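Local coordinates for protein histidine--tRNA ligase (Staphylococcus aureus, PDB 1QE0) that joins L-histidine to tRNA(His) at the expense of ATP, releasing AMP and diphosphate, as a homodimeric class II aminoacyl-tRNA synthetase, at residues M270-N273 with A279-T282; K347-L352 with K361-R366; K36-P41 with V86-E91; D27-F32 with V147-Q152. All coordinates share one frame; numbering follows the deposited sequence.

Contact 1 of 4, residues M270-N273 with A279-T282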
loop_
_atom_site.group_PDB
_atom_site.type_symbol
_atom_site.label_atom_id
_atom_site.label_comp_id
_atom_site.label_asym_id
_atom_site.label_seq_id
_atom_site.Cartn_x
_atom_site.Cartn_y
_atom_site.Cartn_z
ATOM N N MET A 270 -21.761 -5.448 6.804
ATOM C CA MET A 270 -21.915 -6.804 6.338
ATOM C C MET A 270 -22.462 -6.954 4.939
ATOM O O MET A 270 -23.066 -6.041 4.369
ATOM C CB MET A 270 -22.634 -7.702 7.361
ATOM C CG MET A 270 -23.101 -7.011 8.629
ATOM S SD MET A 270 -23.350 -8.190 9.956
ATOM C CE MET A 270 -21.701 -8.748 10.172
ATOM N N MET A 271 -22.053 -8.072 4.356
ATOM C CA MET A 271 -22.371 -8.471 3.007
ATOM C C MET A 271 -23.294 -9.647 3.056
ATOM O O MET A 271 -23.030 -10.661 3.728
ATOM C CB MET A 271 -21.063 -8.868 2.300
ATOM C CG MET A 271 -21.142 -9.836 1.106
ATOM S SD MET A 271 -21.147 -9.029 -0.521
ATOM C CE MET A 271 -20.465 -7.462 -0.150
ATOM N N ASP A 272 -24.415 -9.463 2.390
ATOM C CA ASP A 272 -25.403 -10.503 2.272
ATOM C C ASP A 272 -25.015 -11.181 0.961
ATOM O O ASP A 272 -25.121 -10.569 -0.117
ATOM C CB ASP A 272 -26.811 -9.900 2.127
ATOM C CG ASP A 272 -27.316 -9.246 3.400
ATOM O OD1 ASP A 272 -27.905 -8.138 3.299
ATOM O OD2 ASP A 272 -27.152 -9.856 4.482
ATOM N N ASN A 273 -24.469 -12.388 1.048
ATOM C CA ASN A 273 -24.114 -13.111 -0.161
ATOM C C ASN A 273 -24.223 -14.614 0.028
ATOM O O ASN A 273 -23.397 -15.220 0.704
ATOM C CB ASN A 273 -22.727 -12.724 -0.666
ATOM C CG ASN A 273 -22.524 -13.094 -2.123
ATOM O OD1 ASN A 273 -22.453 -14.289 -2.460
ATOM N ND2 ASN A 273 -22.456 -12.080 -3.003
ATOM N N ALA A 279 -24.187 -17.731 4.257
ATOM C CA ALA A 279 -24.697 -16.629 3.446
ATOM C C ALA A 279 -24.281 -15.207 3.840
ATOM O O ALA A 279 -24.393 -14.284 3.020
ATOM C CB ALA A 279 -26.222 -16.707 3.331
ATOM N N ILE A 280 -23.826 -14.999 5.071
ATOM C CA ILE A 280 -23.459 -13.650 5.454
ATOM C C ILE A 280 -22.019 -13.593 5.871
ATOM O O ILE A 280 -21.457 -14.599 6.345
ATOM C CB ILE A 280 -24.385 -13.102 6.570
ATOM C CG1 ILE A 280 -24.255 -11.594 6.673
ATOM C CG2 ILE A 280 -24.071 -13.722 7.906
ATOM C CD1 ILE A 280 -25.419 -10.958 7.386
ATOM N N THR A 281 -21.409 -12.433 5.628
ATOM C CA THR A 281 -20.015 -12.192 5.992
ATOM C C THR A 281 -19.851 -10.773 6.481
ATOM O O THR A 281 -20.538 -9.845 6.037
ATOM C CB THR A 281 -19.004 -12.435 4.800
ATOM O OG1 THR A 281 -18.985 -13.818 4.463
ATOM C CG2 THR A 281 -17.575 -12.064 5.192
ATOM N N THR A 282 -18.946 -10.630 7.431
ATOM C CA THR A 282 -18.626 -9.344 7.983
ATOM C C THR A 282 -17.466 -8.883 7.137
ATOM O O THR A 282 -16.445 -9.559 7.045
ATOM C CB THR A 282 -18.126 -9.492 9.384
ATOM O OG1 THR A 282 -18.990 -10.389 10.080
ATOM C CG2 THR A 282 -18.107 -8.162 10.071
#
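N273 N donates to A279 O at 2.7 Å, with an N-H...O angle of 148° and the donor nearly in line with the C=O, near the turn of a beta hairpin, strands 265-272 and 280-290, in the largely antiparallel sheet of the class II catalytic domain. Farther from the turn M271 N points almost straight at T281 O, 2.9 Å away (174°), and T281 N answers to M271 O at 3.1 Å. The N273 amide serves the turn and its surroundings, OD1 accepting from N275 N and ND2 donating to E320. M270-T282 and D272-I280 are non-hydrogen-bonded pairs whose side chains share one face, each lying alongside its partner. A bend at chi3 (65°) swings the flexible thioether of M270 so that CE rests 3.6 Å from T282 CG2. D272 divides its carboxylate: OD1 forms a salt bridge with K160 of strand 159-165, whereas OD2 lies 3.6 Å from I280 CD1. On the other face the long apolar M271 is buried against L156 and A316. Beta-branched I280, T281 and T282 suit the extended backbone. With its CG1 branch anti to the backbone N, I280 sets CG1 3.3 Å from M271 O.

Contact 2 of 4, residues K347-L352 with K361-R366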
loop_
_atom_site.group_PDB
_atom_site.type_symbol
_atom_site.label_atom_id
_atom_site.label_comp_id
_atom_site.label_asym_id
_atom_site.label_seq_id
_atom_site.Cartn_x
_atom_site.Cartn_y
_atom_site.Cartn_z
ATOM N N LYS A 347 16.660 0.702 -29.413
ATOM C CA LYS A 347 16.611 2.136 -29.201
ATOM C C LYS A 347 15.129 2.544 -29.142
ATOM O O LYS A 347 14.714 3.271 -28.242
ATOM C CB LYS A 347 17.263 2.880 -30.362
ATOM C CG LYS A 347 18.639 2.394 -30.810
ATOM C CD LYS A 347 19.130 3.268 -31.966
ATOM C CE LYS A 347 20.317 2.668 -32.667
ATOM N NZ LYS A 347 19.971 1.684 -33.716
ATOM N N LEU A 348 14.331 2.046 -30.083
ATOM C CA LEU A 348 12.887 2.340 -30.153
ATOM C C LEU A 348 12.160 2.113 -28.826
ATOM O O LEU A 348 11.414 2.961 -28.360
ATOM C CB LEU A 348 12.220 1.490 -31.240
ATOM C CG LEU A 348 10.729 1.712 -31.537
ATOM C CD1 LEU A 348 10.484 3.161 -31.939
ATOM C CD2 LEU A 348 10.243 0.794 -32.649
ATOM N N LEU A 349 12.374 0.944 -28.245
ATOM C CA LEU A 349 11.786 0.536 -26.980
ATOM C C LEU A 349 12.154 1.518 -25.889
ATOM O O LEU A 349 11.318 1.929 -25.095
ATOM C CB LEU A 349 12.356 -0.803 -26.617
ATOM C CG LEU A 349 11.350 -1.798 -26.196
ATOM C CD1 LEU A 349 10.258 -1.709 -27.140
ATOM C CD2 LEU A 349 11.982 -3.159 -26.261
ATOM N N ASN A 350 13.441 1.813 -25.799
ATOM C CA ASN A 350 13.957 2.742 -24.819
ATOM C C ASN A 350 13.220 4.060 -25.032
ATOM O O ASN A 350 12.812 4.729 -24.082
ATOM C CB ASN A 350 15.444 2.900 -25.084
ATOM C CG ASN A 350 16.022 4.173 -24.520
ATOM O OD1 ASN A 350 16.057 4.353 -23.300
ATOM N ND2 ASN A 350 16.515 5.057 -25.405
ATOM N N HIS A 351 12.939 4.373 -26.292
ATOM C CA HIS A 351 12.250 5.616 -26.644
ATOM C C HIS A 351 10.826 5.665 -26.145
ATOM O O HIS A 351 10.394 6.603 -25.484
ATOM C CB HIS A 351 12.224 5.807 -28.158
ATOM C CG HIS A 351 12.503 7.214 -28.573
ATOM N ND1 HIS A 351 11.502 8.141 -28.840
ATOM C CD2 HIS A 351 13.676 7.884 -28.612
ATOM C CE1 HIS A 351 12.061 9.320 -29.009
ATOM N NE2 HIS A 351 13.377 9.199 -28.877
ATOM N N LEU A 352 10.083 4.661 -26.549
ATOM C CA LEU A 352 8.707 4.560 -26.182
ATOM C C LEU A 352 8.583 4.544 -24.671
ATOM O O LEU A 352 7.850 5.348 -24.139
ATOM C CB LEU A 352 8.108 3.304 -26.801
ATOM C CG LEU A 352 8.097 3.217 -28.327
ATOM C CD1 LEU A 352 7.669 1.863 -28.700
ATOM C CD2 LEU A 352 7.182 4.217 -28.933
ATOM N N LYS A 361 9.407 -6.009 -26.793
ATOM C CA LYS A 361 9.842 -6.633 -28.023
ATOM C C LYS A 361 10.082 -8.105 -27.752
ATOM O O LYS A 361 9.693 -8.621 -26.705
ATOM C CB LYS A 361 11.109 -5.945 -28.541
ATOM C CG LYS A 361 12.353 -6.166 -27.694
ATOM C CD LYS A 361 13.591 -5.466 -28.246
ATOM C CE LYS A 361 14.002 -6.045 -29.572
ATOM N NZ LYS A 361 14.281 -7.456 -29.380
ATOM N N ASP A 362 10.700 -8.796 -28.700
ATOM C CA ASP A 362 10.953 -10.222 -28.532
ATOM C C ASP A 362 12.396 -10.620 -28.272
ATOM O O ASP A 362 13.275 -10.485 -29.130
ATOM C CB ASP A 362 10.422 -10.994 -29.731
ATOM C CG ASP A 362 10.758 -12.460 -29.667
ATOM O OD1 ASP A 362 11.503 -12.904 -30.569
ATOM O OD2 ASP A 362 10.288 -13.152 -28.717
ATOM N N TYR A 363 12.645 -11.052 -27.045
ATOM C CA TYR A 363 13.946 -11.563 -26.669
ATOM C C TYR A 363 13.737 -13.019 -27.096
ATOM O O TYR A 363 12.844 -13.262 -27.903
ATOM C CB TYR A 363 14.099 -11.347 -25.183
ATOM C CG TYR A 363 14.003 -9.862 -24.864
ATOM C CD1 TYR A 363 14.962 -8.976 -25.338
ATOM C CD2 TYR A 363 12.926 -9.336 -24.156
ATOM C CE1 TYR A 363 14.854 -7.615 -25.127
ATOM C CE2 TYR A 363 12.814 -7.961 -23.942
ATOM C CZ TYR A 363 13.783 -7.112 -24.438
ATOM O OH TYR A 363 13.675 -5.761 -24.302
ATOM N N LEU A 364 14.525 -14.003 -26.696
ATOM C CA LEU A 364 14.177 -15.376 -27.187
ATOM C C LEU A 364 14.207 -15.671 -28.729
ATOM O O LEU A 364 13.994 -16.811 -29.140
ATOM C CB LEU A 364 12.783 -15.807 -26.657
ATOM C CG LEU A 364 12.584 -16.819 -25.521
ATOM C CD1 LEU A 364 13.097 -16.321 -24.196
ATOM C CD2 LEU A 364 11.131 -17.084 -25.400
ATOM N N GLN A 365 14.421 -14.653 -29.560
ATOM C CA GLN A 365 14.493 -14.812 -31.015
ATOM C C GLN A 365 13.594 -15.878 -31.630
ATOM O O GLN A 365 14.052 -16.996 -31.874
ATOM C CB GLN A 365 15.926 -15.130 -31.437
ATOM C CG GLN A 365 16.918 -14.017 -31.225
ATOM C CD GLN A 365 18.351 -14.515 -31.305
ATOM O OE1 GLN A 365 19.253 -13.777 -31.692
ATOM N NE2 GLN A 365 18.569 -15.766 -30.940
ATOM N N ARG A 366 12.329 -15.549 -31.894
ATOM C CA ARG A 366 11.420 -16.514 -32.513
ATOM C C ARG A 366 10.859 -16.092 -33.851
ATOM O O ARG A 366 11.107 -14.992 -34.318
ATOM C CB ARG A 366 10.295 -16.949 -31.564
ATOM C CG ARG A 366 9.732 -15.899 -30.675
ATOM C CD ARG A 366 9.155 -16.515 -29.389
ATOM N NE ARG A 366 8.840 -15.474 -28.413
ATOM C CZ ARG A 366 8.444 -15.662 -27.157
ATOM N NH1 ARG A 366 8.215 -14.600 -26.403
ATOM N NH2 ARG A 366 8.232 -16.871 -26.658
#
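A small, buried and mainly apolar contact joins helix 338-353 to the end of strand 359-361 and the loop that follows, within the anticodon-binding domain. One leucine branch does the touching: L349 CD2 lies against the methylene chain of K361, 3.4 Å from CG and equally near CD. The two side chains cross at about a right angle. Leucine suits the place, buried between the lysine stem and the sheet, where it also packs on I334 of strand 332-336. The first torsion of K361 (chi1 69°) puts CG between the backbone N and the carbonyl carbon; bends at chi3 and chi4 then carry NZ to a salt bridge with D342, with a weak bond to D362 O besides. The aliphatic stem can thus be covered while the ammonium is paired. Strand 332-336, helix 338-353 and the parallel neighbouring strand 359-361 form a beta-alpha-beta crossover, and L349 packs within it. Y363 brings its hydroxyl end to the same methyl, OH standing 3.7 Å from L349 CD2, and that OH is hydrogen-bonded to E142 of the second subunit. Between K361 and Y363, D362 braces the loop by holding R366 twice. Its OD1 takes R366 N through the syn lone pair at 3.1 Å, and its OD2 forms a salt bridge with R366 NE at 2.8 Å, approached 33° out of the carboxylate plane.

Contact 3 of 4, residues K36-P41 with V86-E91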
loop_
_atom_site.group_PDB
_atom_site.type_symbol
_atom_site.label_atom_id
_atom_site.label_comp_id
_atom_site.label_asym_id
_atom_site.label_seq_id
_atom_site.Cartn_x
_atom_site.Cartn_y
_atom_site.Cartn_z
ATOM N N LYS A 36 -4.010 10.344 7.253
ATOM C CA LYS A 36 -2.633 10.202 6.792
ATOM C C LYS A 36 -2.060 8.804 7.065
ATOM O O LYS A 36 -2.333 8.221 8.106
ATOM C CB LYS A 36 -1.793 11.263 7.470
ATOM C CG LYS A 36 -2.460 12.634 7.561
ATOM C CD LYS A 36 -2.670 13.331 6.215
ATOM C CE LYS A 36 -3.152 14.768 6.415
ATOM N NZ LYS A 36 -3.491 15.457 5.129
ATOM N N GLU A 37 -1.233 8.297 6.149
ATOM C CA GLU A 37 -0.677 6.952 6.275
ATOM C C GLU A 37 0.513 6.814 7.188
ATOM O O GLU A 37 1.423 7.614 7.137
ATOM C CB GLU A 37 -0.277 6.385 4.924
ATOM C CG GLU A 37 0.058 4.903 5.031
ATOM C CD GLU A 37 0.650 4.302 3.773
ATOM O OE1 GLU A 37 1.244 5.022 2.951
ATOM O OE2 GLU A 37 0.554 3.079 3.624
ATOM N N ILE A 38 0.519 5.770 8.000
ATOM C CA ILE A 38 1.627 5.532 8.898
ATOM C C ILE A 38 2.000 4.073 8.633
ATOM O O ILE A 38 1.140 3.267 8.291
ATOM C CB ILE A 38 1.203 5.757 10.375
ATOM C CG1 ILE A 38 2.383 5.584 11.338
ATOM C CG2 ILE A 38 0.078 4.799 10.766
ATOM C CD1 ILE A 38 1.961 5.726 12.787
ATOM N N ARG A 39 3.288 3.760 8.698
ATOM C CA ARG A 39 3.781 2.423 8.456
ATOM C C ARG A 39 4.656 2.054 9.621
ATOM O O ARG A 39 5.715 2.610 9.828
ATOM C CB ARG A 39 4.608 2.389 7.195
ATOM C CG ARG A 39 3.999 3.130 6.051
ATOM C CD ARG A 39 4.491 2.588 4.744
ATOM N NE ARG A 39 3.786 3.217 3.647
ATOM C CZ ARG A 39 4.228 3.190 2.407
ATOM N NH1 ARG A 39 5.356 2.559 2.152
ATOM N NH2 ARG A 39 3.583 3.826 1.439
ATOM N N THR A 40 4.168 1.120 10.401
ATOM C CA THR A 40 4.805 0.616 11.602
ATOM C C THR A 40 5.663 -0.595 11.194
ATOM O O THR A 40 5.480 -1.150 10.113
ATOM C CB THR A 40 3.621 0.196 12.512
ATOM O OG1 THR A 40 3.180 1.340 13.228
ATOM C CG2 THR A 40 3.909 -1.010 13.416
ATOM N N PRO A 41 6.653 -0.975 12.005
ATOM C CA PRO A 41 7.500 -2.135 11.682
ATOM C C PRO A 41 6.684 -3.432 11.666
ATOM O O PRO A 41 5.595 -3.516 12.259
ATOM C CB PRO A 41 8.500 -2.148 12.832
ATOM C CG PRO A 41 8.604 -0.692 13.151
ATOM C CD PRO A 41 7.193 -0.231 13.144
ATOM N N VAL A 86 -1.030 2.995 18.179
ATOM C CA VAL A 86 -1.029 3.611 19.508
ATOM C C VAL A 86 0.394 3.731 20.065
ATOM O O VAL A 86 0.776 4.759 20.634
ATOM C CB VAL A 86 -1.960 2.844 20.483
ATOM C CG1 VAL A 86 -1.694 3.219 21.929
ATOM C CG2 VAL A 86 -3.403 3.124 20.105
ATOM N N ARG A 87 1.203 2.701 19.868
ATOM C CA ARG A 87 2.578 2.728 20.355
ATOM C C ARG A 87 3.359 3.853 19.654
ATOM O O ARG A 87 4.220 4.492 20.258
ATOM C CB ARG A 87 3.246 1.365 20.147
ATOM C CG ARG A 87 4.578 1.252 20.824
ATOM C CD ARG A 87 5.683 1.056 19.820
ATOM N NE ARG A 87 5.916 2.231 18.987
ATOM C CZ ARG A 87 6.105 2.173 17.670
ATOM N NH1 ARG A 87 6.087 1.000 17.048
ATOM N NH2 ARG A 87 6.335 3.274 16.969
ATOM N N SER A 88 3.040 4.116 18.390
ATOM C CA SER A 88 3.709 5.187 17.665
ATOM C C SER A 88 3.191 6.552 18.106
ATOM O O SER A 88 3.951 7.518 18.184
ATOM C CB SER A 88 3.506 5.029 16.169
ATOM O OG SER A 88 4.230 6.049 15.498
ATOM N N TYR A 89 1.876 6.636 18.294
ATOM C CA TYR A 89 1.192 7.848 18.722
ATOM C C TYR A 89 1.787 8.276 20.058
ATOM O O TYR A 89 2.111 9.448 20.268
ATOM C CB TYR A 89 -0.316 7.561 18.841
ATOM C CG TYR A 89 -1.151 8.634 19.485
ATOM C CD1 TYR A 89 -1.980 9.446 18.727
ATOM C CD2 TYR A 89 -1.134 8.825 20.865
ATOM C CE1 TYR A 89 -2.764 10.412 19.312
ATOM C CE2 TYR A 89 -1.929 9.808 21.472
ATOM C CZ TYR A 89 -2.732 10.591 20.682
ATOM O OH TYR A 89 -3.486 11.584 21.253
ATOM N N ILE A 90 1.959 7.325 20.959
ATOM C CA ILE A 90 2.532 7.642 22.263
ATOM C C ILE A 90 4.012 8.053 22.140
ATOM O O ILE A 90 4.402 9.179 22.494
ATOM C CB ILE A 90 2.377 6.462 23.251
ATOM C CG1 ILE A 90 0.890 6.264 23.613
ATOM C CG2 ILE A 90 3.199 6.726 24.496
ATOM C CD1 ILE A 90 0.515 4.877 24.120
ATOM N N GLU A 91 4.817 7.166 21.565
ATOM C CA GLU A 91 6.239 7.407 21.386
ATOM C C GLU A 91 6.562 8.738 20.705
ATOM O O GLU A 91 7.543 9.376 21.051
ATOM C CB GLU A 91 6.847 6.256 20.605
ATOM C CG GLU A 91 8.361 6.186 20.702
ATOM C CD GLU A 91 8.945 4.969 20.003
ATOM O OE1 GLU A 91 9.639 4.159 20.648
ATOM O OE2 GLU A 91 8.709 4.821 18.794
#
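Segment 36-41 meets helix 82-91 at two points, I38 against S88 and P41 against R87. The segment starts at K36, whose backbone pairs with K103 and Y105 of strand 102-111. E37 pairs with R39 two residues on: E37 OE1 accepts from R39 NH2 at 3.0 Å. The oxygen lies in the guanidinium plane of R39, while NH2 comes to it from the syn side, 27° out of the carboxylate plane. The same oxygen is bridged to R20 of the second subunit, and R39 NH1 reaches E23 there. I38 points toward the helix. Both its side-chain torsions are extended (chi1 and chi2 -177°), stretching the chain until CD1 stands 3.5 Å from S88 OG and 3.8 Å from S88 CB. A long aliphatic residue fits here because its extended chain reaches from the backbone of 36-41 to the helix. P41 brings CD to the edge of the R87 guanidinium, 4.2 Å from NH1. A long helix, a strand and then a proline at the dimer interface are consistent with motif 1 of class II synthetases. Within the helix, R87 NH2 also forms a salt bridge with E91 OE2 at 3.4 Å. Chemically, apolar I38 CD1 and P41 CD rest against the polar groups S88 OG and R87 NH1. S88 OG and R87 NH2 bond D10 of the second subunit, while R87 is also paired with E44 and E91 of its own chain; the packing is thus linked to the dimer interface.

Contact 4 of 4, residues D27-F32 with V147-Q152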
loop_
_atom_site.group_PDB
_atom_site.type_symbol
_atom_site.label_atom_id
_atom_site.label_comp_id
_atom_site.label_asym_id
_atom_site.label_seq_id
_atom_site.Cartn_x
_atom_site.Cartn_y
_atom_site.Cartn_z
ATOM N N ASP A 27 -6.004 4.839 -0.820
ATOM C CA ASP A 27 -5.144 5.969 -0.527
ATOM C C ASP A 27 -5.824 7.255 -0.976
ATOM O O ASP A 27 -5.694 8.284 -0.314
ATOM C CB ASP A 27 -3.797 5.795 -1.225
ATOM C CG ASP A 27 -3.021 4.593 -0.709
ATOM O OD1 ASP A 27 -3.281 4.098 0.409
ATOM O OD2 ASP A 27 -2.134 4.126 -1.426
ATOM N N GLU A 28 -6.568 7.187 -2.081
ATOM C CA GLU A 28 -7.278 8.354 -2.611
ATOM C C GLU A 28 -8.427 8.738 -1.731
ATOM O O GLU A 28 -8.604 9.902 -1.419
ATOM C CB GLU A 28 -7.833 8.081 -3.982
ATOM C CG GLU A 28 -6.781 7.780 -5.006
ATOM C CD GLU A 28 -7.363 7.636 -6.388
ATOM O OE1 GLU A 28 -8.551 8.026 -6.581
ATOM O OE2 GLU A 28 -6.625 7.142 -7.276
ATOM N N LEU A 29 -9.259 7.764 -1.392
ATOM C CA LEU A 29 -10.394 8.007 -0.514
ATOM C C LEU A 29 -9.883 8.659 0.791
ATOM O O LEU A 29 -10.479 9.627 1.266
ATOM C CB LEU A 29 -11.125 6.692 -0.183
ATOM C CG LEU A 29 -12.365 6.155 -0.914
ATOM C CD1 LEU A 29 -12.675 6.965 -2.110
ATOM C CD2 LEU A 29 -12.170 4.711 -1.286
ATOM N N MET A 30 -8.759 8.186 1.339
ATOM C CA MET A 30 -8.230 8.751 2.590
ATOM C C MET A 30 -7.860 10.214 2.417
ATOM O O MET A 30 -7.879 11.011 3.358
ATOM C CB MET A 30 -7.025 7.960 3.113
ATOM C CG MET A 30 -7.336 6.520 3.468
ATOM S SD MET A 30 -8.689 6.330 4.635
ATOM C CE MET A 30 -9.987 6.054 3.485
ATOM N N THR A 31 -7.524 10.556 1.196
ATOM C CA THR A 31 -7.158 11.904 0.837
ATOM C C THR A 31 -8.354 12.857 1.025
ATOM O O THR A 31 -8.234 13.933 1.607
ATOM C CB THR A 31 -6.637 11.840 -0.583
ATOM O OG1 THR A 31 -5.229 11.702 -0.533
ATOM C CG2 THR A 31 -7.038 12.995 -1.407
ATOM N N PHE A 32 -9.533 12.393 0.628
ATOM C CA PHE A 32 -10.765 13.164 0.726
ATOM C C PHE A 32 -11.163 13.315 2.187
ATOM O O PHE A 32 -11.737 14.320 2.580
ATOM C CB PHE A 32 -11.902 12.454 -0.034
ATOM C CG PHE A 32 -11.572 12.086 -1.435
ATOM C CD1 PHE A 32 -12.268 11.096 -2.067
ATOM C CD2 PHE A 32 -10.537 12.706 -2.124
ATOM C CE1 PHE A 32 -11.928 10.709 -3.383
ATOM C CE2 PHE A 32 -10.196 12.324 -3.435
ATOM C CZ PHE A 32 -10.896 11.329 -4.055
ATOM N N VAL A 147 -16.568 4.030 6.062
ATOM C CA VAL A 147 -16.562 2.581 5.930
ATOM C C VAL A 147 -17.600 2.193 4.884
ATOM O O VAL A 147 -17.421 1.218 4.172
ATOM C CB VAL A 147 -16.756 1.855 7.293
ATOM C CG1 VAL A 147 -18.046 2.245 7.922
ATOM C CG2 VAL A 147 -16.721 0.348 7.110
ATOM N N MET A 148 -18.627 3.024 4.714
ATOM C CA MET A 148 -19.655 2.755 3.723
ATOM C C MET A 148 -19.128 3.176 2.363
ATOM O O MET A 148 -19.278 2.467 1.356
ATOM C CB MET A 148 -20.899 3.557 4.041
ATOM C CG MET A 148 -22.147 2.870 3.605
ATOM S SD MET A 148 -22.444 1.472 4.663
ATOM C CE MET A 148 -24.187 1.385 4.510
ATOM N N HIS A 149 -18.486 4.334 2.340
ATOM C CA HIS A 149 -17.938 4.872 1.121
ATOM C C HIS A 149 -16.907 3.903 0.528
ATOM O O HIS A 149 -16.965 3.580 -0.659
ATOM C CB HIS A 149 -17.323 6.237 1.406
ATOM C CG HIS A 149 -17.017 7.061 0.201
ATOM N ND1 HIS A 149 -16.399 8.274 0.233
ATOM C CD2 HIS A 149 -17.231 6.810 -1.125
ATOM C CE1 HIS A 149 -16.232 8.751 -0.975
ATOM N NE2 HIS A 149 -16.726 7.878 -1.824
ATOM N N ILE A 150 -15.979 3.414 1.343
ATOM C CA ILE A 150 -14.939 2.507 0.836
ATOM C C ILE A 150 -15.524 1.405 -0.034
ATOM O O ILE A 150 -15.245 1.338 -1.240
ATOM C CB ILE A 150 -14.106 1.883 1.987
ATOM C CG1 ILE A 150 -13.148 2.936 2.535
ATOM C CG2 ILE A 150 -13.349 0.645 1.516
ATOM C CD1 ILE A 150 -12.610 2.610 3.907
ATOM N N TYR A 151 -16.384 0.589 0.577
ATOM C CA TYR A 151 -17.014 -0.532 -0.092
ATOM C C TYR A 151 -17.919 -0.134 -1.236
ATOM O O TYR A 151 -17.934 -0.795 -2.275
ATOM C CB TYR A 151 -17.761 -1.376 0.905
ATOM C CG TYR A 151 -16.838 -2.059 1.832
ATOM C CD1 TYR A 151 -16.223 -3.234 1.469
ATOM C CD2 TYR A 151 -16.581 -1.550 3.065
ATOM C CE1 TYR A 151 -15.369 -3.895 2.325
ATOM C CE2 TYR A 151 -15.727 -2.198 3.943
ATOM C CZ TYR A 151 -15.128 -3.374 3.566
ATOM O OH TYR A 151 -14.305 -4.037 4.446
ATOM N N GLN A 152 -18.669 0.945 -1.084
ATOM C CA GLN A 152 -19.520 1.347 -2.190
ATOM C C GLN A 152 -18.694 1.867 -3.347
ATOM O O GLN A 152 -19.107 1.778 -4.485
ATOM C CB GLN A 152 -20.519 2.412 -1.765
ATOM C CG GLN A 152 -21.535 1.956 -0.715
ATOM C CD GLN A 152 -22.666 2.950 -0.559
ATOM O OE1 GLN A 152 -22.430 4.156 -0.413
ATOM N NE2 GLN A 152 -23.901 2.465 -0.610
#
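Helical segments 27-32 and 147-152 run roughly antiparallel, their axes 144° apart in direction and 10.8 Å apart at closest approach. The backbones come nearest at L29 and I150, whose CA atoms are 7.3 Å apart. L29 fills this gap with both of its methyls. CD1 sits over one face of the H149 imidazole, 4.0 Å above the plane and displaced toward the rim; CD2 goes to I150, 4.3 Å from its CG1. A branched leucine suits the site because it can serve two neighbours. H149 extends its ring toward the other helix with CG anti to the backbone N (chi1 -166°). The rotation of that ring is probably fixed by the hydrogen bond between ND1 and Y33 OH, and H354 of the second subunit stacks on it. M30 starts away from the partner helix, yet its chain folds back to put CE 4.3 Å from I150 CD1. I150 packs on F306 and L308 of strand 302-309, while Y151 leans on strands 265-272 and 280-290. Helix 137-153 thus packs both on the sheet and on helix 13-33, with helices against a mostly antiparallel sheet as in the class II catalytic domain.

Contacts 1, 3 and 4 belong to the catalytic domain, contact 2 to the anticodon-binding domain, about 40 Å or more from each of them between centres. Contacts 3 and 4 adjoin in sequence, since helix 13-33 leads into strand 36-37, and contact 3 is nested in the loop that contact 4 closes; their centres are 21 Å apart. The sheet joins contact 1 to both: its hairpin strands support helix 137-153 of contact 4, about 6 Å away between nearest atoms, and strand 36-37 of contact 3 lies in the same sheet. Contacts 2, 3 and 4 all touch the second subunit. No histidine, ATP or tRNA is bound in this apo structure.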